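Potential RNA-dependent RNA polymerase (PDB 5I62) probably copies RNA from an RNA template, serving both transcription and genome replication of a small double-stranded RNA virus. Local coordinates at residues K86-M89 with S90-D93; W204-F208 with A209-R213; L221-T224 with F225-G229. One frame throughout, in Å; residues are numbered along the deposited sequence.

Interaction 1: K86-M89 with S90-D93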
# COMPACT_ATOMS: atom_id res chain seq x y z
N LYS A 86 8.12 -14.47 -18.11
CA LYS A 86 7.23 -15.09 -19.09
C LYS A 86 5.84 -15.40 -18.52
O LYS A 86 4.87 -15.47 -19.28
CB LYS A 86 7.85 -16.39 -19.62
CG LYS A 86 7.62 -17.56 -18.67
CD LYS A 86 8.02 -18.90 -19.27
CE LYS A 86 9.11 -19.51 -18.52
NZ LYS A 86 9.69 -20.71 -19.19
N GLU A 87 5.71 -15.57 -17.20
CA GLU A 87 4.41 -15.86 -16.59
C GLU A 87 3.77 -14.64 -15.92
O GLU A 87 2.76 -14.79 -15.23
CB GLU A 87 4.55 -17.00 -15.58
CG GLU A 87 5.16 -18.26 -16.17
CD GLU A 87 5.68 -19.21 -15.09
OE1 GLU A 87 6.69 -19.91 -15.35
OE2 GLU A 87 5.09 -19.25 -13.98
N ARG A 88 4.35 -13.45 -16.11
CA ARG A 88 3.87 -12.21 -15.54
C ARG A 88 3.45 -11.21 -16.62
O ARG A 88 3.10 -10.08 -16.28
CB ARG A 88 4.95 -11.57 -14.65
CG ARG A 88 5.31 -12.41 -13.41
CD ARG A 88 6.43 -11.77 -12.60
NE ARG A 88 6.05 -10.46 -12.07
CZ ARG A 88 6.91 -9.49 -11.79
NH1 ARG A 88 8.21 -9.67 -11.99
NH2 ARG A 88 6.46 -8.33 -11.31
N MET A 89 3.50 -11.59 -17.90
CA MET A 89 3.24 -10.63 -18.97
C MET A 89 1.79 -10.15 -18.94
O MET A 89 1.51 -9.00 -19.32
CB MET A 89 3.56 -11.23 -20.33
CG MET A 89 5.03 -11.59 -20.54
SD MET A 89 6.15 -10.18 -20.36
CE MET A 89 5.45 -9.00 -21.51
N SER A 90 0.86 -11.01 -18.53
CA SER A 90 -0.53 -10.61 -18.38
C SER A 90 -0.69 -9.59 -17.26
O SER A 90 -1.53 -8.69 -17.35
CB SER A 90 -1.40 -11.83 -18.09
OG SER A 90 -1.64 -12.56 -19.27
N ASP A 91 0.10 -9.74 -16.19
CA ASP A 91 0.08 -8.76 -15.11
C ASP A 91 0.49 -7.39 -15.61
O ASP A 91 -0.04 -6.37 -15.15
CB ASP A 91 1.00 -9.23 -13.98
CG ASP A 91 0.57 -10.55 -13.39
OD1 ASP A 91 -0.64 -10.87 -13.48
OD2 ASP A 91 1.43 -11.27 -12.83
N ILE A 92 1.45 -7.35 -16.54
CA ILE A 92 1.87 -6.08 -17.15
C ILE A 92 0.80 -5.56 -18.09
O ILE A 92 0.44 -4.38 -18.04
CB ILE A 92 3.21 -6.24 -17.88
CG1 ILE A 92 4.29 -6.79 -16.96
CG2 ILE A 92 3.63 -4.89 -18.51
CD1 ILE A 92 5.60 -6.98 -17.69
N ASP A 93 0.33 -6.43 -19.01
CA ASP A 93 -0.73 -6.09 -19.94
C ASP A 93 -1.88 -5.38 -19.24
O ASP A 93 -2.45 -4.42 -19.76
CB ASP A 93 -1.27 -7.35 -20.63
CG ASP A 93 -0.27 -7.98 -21.60
OD1 ASP A 93 0.71 -7.32 -21.99
OD2 ASP A 93 -0.50 -9.16 -21.98
O HOH W 1 1.70 -13.82 -12.62
O HOH W 2 3.32 -9.77 -11.71
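Arg88 and Asp91 both carry CG beside the backbone N and anti to the carbonyl carbon (chi1 -64° and -61°), which brings Arg88, just before helix 89-97, together with Asp91 on its first turn, the side chains crossing at about a right angle. They do not meet as an ion pair: Arg88 NE and Asp91 OD2 stay 4.8 Å apart, and a water joins them, accepting from Arg88 NE at 2.8 Å and donating to Asp91 OD2. A second water donates to the same carboxylate oxygen at 2.6 Å and to Glu87 O. Asp91 OD2 therefore takes two water bonds, and through them ties the helix to the residues just before it. The main chain supplies the helical bonds, Ile92 N to Arg88 O at 3.2 Å and the straighter Asp93 N to Met89 O at 2.8 Å. Met89, bent at chi2 and chi3, lays SD near Ile92 CD1 at 4.2 Å. This helix start rests on the mixed sheet of the polymerase: Arg88 NH2 bonds to Gly185 O of strand 176-189, Asp93 OD1 forms a salt bridge with Arg314 of strand 312-314, and Ile92 packs on Leu184, Leu306 and Tyr308 of strands 176-189 and 306-309.

Interaction 2: W204-F208 with A209-R213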
# COMPACT_ATOMS: atom_id res chain seq x y z
N TRP A 204 6.00 -0.61 -10.02
CA TRP A 204 6.61 0.33 -10.95
C TRP A 204 7.68 1.11 -10.18
O TRP A 204 7.37 2.02 -9.42
CB TRP A 204 5.57 1.27 -11.56
CG TRP A 204 4.60 0.59 -12.48
CD1 TRP A 204 3.68 -0.38 -12.17
CD2 TRP A 204 4.46 0.82 -13.89
NE1 TRP A 204 2.98 -0.75 -13.29
CE2 TRP A 204 3.44 -0.04 -14.36
CE3 TRP A 204 5.10 1.67 -14.80
CZ2 TRP A 204 3.05 -0.07 -15.70
CZ3 TRP A 204 4.71 1.65 -16.12
CH2 TRP A 204 3.70 0.77 -16.56
N MET A 205 8.95 0.74 -10.36
CA MET A 205 10.05 1.38 -9.65
C MET A 205 10.46 2.62 -10.45
O MET A 205 11.05 2.51 -11.52
CB MET A 205 11.22 0.41 -9.47
CG MET A 205 10.91 -0.75 -8.54
SD MET A 205 12.24 -1.98 -8.58
CE MET A 205 11.64 -3.13 -7.38
N PHE A 206 10.11 3.80 -9.93
CA PHE A 206 10.19 5.05 -10.69
C PHE A 206 11.59 5.63 -10.65
O PHE A 206 12.32 5.43 -9.68
CB PHE A 206 9.22 6.08 -10.12
CG PHE A 206 7.86 6.06 -10.76
CD1 PHE A 206 7.15 4.88 -10.85
CD2 PHE A 206 7.30 7.22 -11.26
CE1 PHE A 206 5.88 4.85 -11.42
CE2 PHE A 206 6.03 7.20 -11.83
CZ PHE A 206 5.33 6.01 -11.92
N PRO A 207 11.98 6.38 -11.68
CA PRO A 207 13.22 7.17 -11.62
C PRO A 207 13.18 8.14 -10.46
O PRO A 207 12.16 8.78 -10.19
CB PRO A 207 13.24 7.91 -12.96
CG PRO A 207 12.33 7.14 -13.87
CD PRO A 207 11.25 6.61 -12.95
N PHE A 208 14.32 8.24 -9.78
CA PHE A 208 14.51 9.20 -8.69
C PHE A 208 14.04 10.60 -9.09
O PHE A 208 13.32 11.26 -8.34
CB PHE A 208 16.00 9.19 -8.30
CG PHE A 208 16.33 9.85 -6.98
CD1 PHE A 208 15.36 10.13 -6.03
CD2 PHE A 208 17.67 10.20 -6.68
CE1 PHE A 208 15.69 10.73 -4.82
CE2 PHE A 208 17.99 10.81 -5.49
CZ PHE A 208 17.01 11.08 -4.55
N ALA A 209 14.44 11.06 -10.29
CA ALA A 209 14.08 12.41 -10.72
C ALA A 209 12.57 12.60 -10.80
O ALA A 209 12.04 13.65 -10.40
CB ALA A 209 14.72 12.73 -12.08
N VAL A 210 11.84 11.60 -11.31
CA VAL A 210 10.38 11.71 -11.36
C VAL A 210 9.81 11.75 -9.95
O VAL A 210 8.96 12.59 -9.63
CB VAL A 210 9.76 10.56 -12.18
CG1 VAL A 210 8.20 10.65 -12.16
CG2 VAL A 210 10.26 10.57 -13.61
N ASN A 211 10.26 10.84 -9.07
CA ASN A 211 9.75 10.80 -7.71
C ASN A 211 10.02 12.12 -6.97
O ASN A 211 9.16 12.60 -6.22
CB ASN A 211 10.35 9.63 -6.94
CG ASN A 211 9.60 8.33 -7.16
OD1 ASN A 211 8.42 8.32 -7.56
ND2 ASN A 211 10.26 7.23 -6.91
N ILE A 212 11.21 12.71 -7.15
CA ILE A 212 11.47 14.03 -6.57
C ILE A 212 10.45 15.06 -7.04
O ILE A 212 9.86 15.80 -6.24
CB ILE A 212 12.91 14.49 -6.90
CG1 ILE A 212 13.94 13.57 -6.26
CG2 ILE A 212 13.11 15.95 -6.46
CD1 ILE A 212 15.39 13.83 -6.78
N ARG A 213 10.24 15.15 -8.36
CA ARG A 213 9.32 16.16 -8.87
C ARG A 213 7.89 15.90 -8.37
O ARG A 213 7.19 16.84 -7.97
CB ARG A 213 9.37 16.19 -10.39
CG ARG A 213 10.61 16.91 -10.93
CD ARG A 213 10.47 18.37 -10.60
NE ARG A 213 9.77 19.07 -11.65
CZ ARG A 213 8.97 20.12 -11.49
NH1 ARG A 213 8.71 20.60 -10.29
NH2 ARG A 213 8.42 20.66 -12.56
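Phe206 and Val210 begin the apolar part of this contact, formed where the chain passes from strand 199-205 into helix 208-228. Val210 CG1 lies 3.7 Å from Phe206 CD2, at the edge of the ring and close to its plane. The other branch, Val210 CG2, sits beside the backbone N of its residue and meets the flank of the N-cap proline, 4.0 Å from Pro207 CG; the two side chains run side by side, pointing the same way. One valine thus fills the corner between both residues that precede the helix.

One ring interaction stands apart. Phe208 swings CG anti to its own N (chi1 -166°), and the ring receives Ile212 CD1 over one face: a CH-pi contact 3.7 Å from the centroid and only 14° off the normal. Ile212 CG1 also touches Phe208 CE1 at 3.6 Å.

The hydrogen bonds are those of the first helical turn. Asn211 N donates to Pro207 O at 3.0 Å, and Ile212 N to Phe208 O at 2.8 Å, both nearly straight.

Around them, Met171 of strand 168-173 packs on Pro207 and Val210, and Thr157 of helix 150-157 on Phe208 and Ile212. The chemistry implies a buried strand-to-helix corner held mainly by apolar side chains, in which backbone bonds satisfy the carbonyls of Pro207 and Phe208.

Interaction 3: L221-T224 with F225-G229; sequences LILT and FQRLG
Leu221 and Phe225 open the last turns of helix 208-228, which ends in a Schellman motif with Gly229 as its C-prime residue. The positive phi of Gly229 (72°), a conformation that favours glycine, lets the chain leave the helix; Gly229 N reaches back to Gln226 O in a weak bond, and Leu230 N to Phe225 O.

Ahead of this cap the backbone bonds are regular. Four successive amides, those of Phe225, Gln226, Arg227 and Leu228, donate to the carbonyls of Leu221, Ile222, Leu223 and Thr224, the shortest being Gln226 N to Ile222 O at 2.8 Å.

Apolar contacts follow the same four-residue spacing. Leu221 CD2 stands over one face of the Phe225 ring, displaced toward the rim, 4.2 Å from Phe225 CD1. This pair faces helix 271-284, where Leu284 touches both side chains. Thr224 and Leu228 lie side by side, Thr224 CG2 to Leu228 CD1 at 4.0 Å, and both touch Val121; Thr224 OG1 turns back to bond to Pro220 O.

Mixed polar and apolar contacts occupy another flank. Gln226, extended beyond CG (chi2 172°), runs back along the helix and sets its amide beside two aliphatic side chains: Ile222 CG2 is 3.6 Å from Gln226 CD, while NE2 bonds to Trp234 O beyond the helix. Leu223 O lies over one face of the Arg227 guanidinium, displaced toward its rim and 4.0 Å above the plane. The amide oxygen, Gln226 OE1, lies against a methyl group, 3.4 Å from Leu223 CD2.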
# COMPACT_ATOMS: atom_id res chain seq x y z
N LEU A 221 1.32 17.82 0.57
CA LEU A 221 -0.09 17.42 0.58
C LEU A 221 -0.38 16.45 1.72
O LEU A 221 -1.31 16.64 2.51
CB LEU A 221 -0.46 16.79 -0.76
CG LEU A 221 -1.94 16.45 -0.96
CD1 LEU A 221 -2.27 16.57 -2.43
CD2 LEU A 221 -2.30 15.05 -0.48
N ILE A 222 0.40 15.38 1.78
CA ILE A 222 0.19 14.36 2.79
C ILE A 222 0.38 14.94 4.19
O ILE A 222 -0.42 14.67 5.09
CB ILE A 222 1.09 13.15 2.52
CG1 ILE A 222 0.56 12.40 1.29
CG2 ILE A 222 1.14 12.23 3.74
CD1 ILE A 222 1.54 11.43 0.65
N LEU A 223 1.41 15.78 4.36
CA LEU A 223 1.66 16.40 5.67
C LEU A 223 0.49 17.26 6.12
O LEU A 223 0.10 17.21 7.30
CB LEU A 223 2.93 17.25 5.63
CG LEU A 223 4.20 16.63 6.21
CD1 LEU A 223 5.29 17.70 6.27
CD2 LEU A 223 3.91 16.05 7.60
N THR A 224 -0.03 18.10 5.22
CA THR A 224 -1.20 18.93 5.51
C THR A 224 -2.41 18.07 5.87
O THR A 224 -3.11 18.35 6.85
CB THR A 224 -1.51 19.82 4.31
OG1 THR A 224 -0.51 20.83 4.20
CG2 THR A 224 -2.89 20.48 4.46
N PHE A 225 -2.69 17.04 5.07
CA PHE A 225 -3.82 16.17 5.35
C PHE A 225 -3.64 15.44 6.67
O PHE A 225 -4.60 15.25 7.42
CB PHE A 225 -4.02 15.17 4.20
CG PHE A 225 -4.84 15.71 3.07
CD1 PHE A 225 -4.58 16.96 2.53
CD2 PHE A 225 -5.90 14.98 2.55
CE1 PHE A 225 -5.35 17.47 1.51
CE2 PHE A 225 -6.68 15.48 1.51
CZ PHE A 225 -6.40 16.73 0.99
N GLN A 226 -2.40 15.03 6.98
CA GLN A 226 -2.12 14.37 8.25
C GLN A 226 -2.43 15.28 9.43
O GLN A 226 -3.06 14.85 10.41
CB GLN A 226 -0.65 13.93 8.31
CG GLN A 226 -0.36 12.71 7.46
CD GLN A 226 1.13 12.41 7.37
OE1 GLN A 226 1.97 13.32 7.36
NE2 GLN A 226 1.45 11.12 7.29
N ARG A 227 -2.00 16.53 9.36
CA ARG A 227 -2.21 17.44 10.49
C ARG A 227 -3.68 17.82 10.64
O ARG A 227 -4.13 18.09 11.76
CB ARG A 227 -1.33 18.66 10.33
CG ARG A 227 0.14 18.28 10.49
CD ARG A 227 0.99 19.49 10.76
NE ARG A 227 1.11 20.31 9.57
CZ ARG A 227 2.24 20.45 8.87
NH1 ARG A 227 3.34 19.83 9.27
NH2 ARG A 227 2.25 21.21 7.79
N LEU A 228 -4.43 17.87 9.55
CA LEU A 228 -5.87 18.12 9.63
C LEU A 228 -6.68 16.87 9.96
O LEU A 228 -7.87 16.99 10.27
CB LEU A 228 -6.38 18.70 8.32
CG LEU A 228 -5.82 20.11 8.13
CD1 LEU A 228 -6.16 20.61 6.76
CD2 LEU A 228 -6.37 21.04 9.20
N GLY A 229 -6.07 15.69 9.87
CA GLY A 229 -6.78 14.44 10.11
C GLY A 229 -7.76 14.04 9.03
O GLY A 229 -8.67 13.26 9.30

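The three contacts illustrate how helices of this polymerase start and stop. Interactions 2 and 3 belong to the two ends of helix 208-228: interaction 2 is its N-terminal corner and interaction 3 its Schellman end, with centres 22 Å apart. Interaction 1 lies about 6 Å from interaction 2 at the nearest atoms without touching it; strand 199-205 links them, its Gln200 and Val202 meeting Asp91 and its last residues, 204-205, opening interaction 2. Interactions 1 and 3 lie on opposite sides of the chain's centre, 37 Å apart between their centres. Strands 306-309 and 312-314, which meet helix 89-97, and helix 271-284, which meets Leu221 and Phe225, fall within the catalytic RdRp region, residues 255-373.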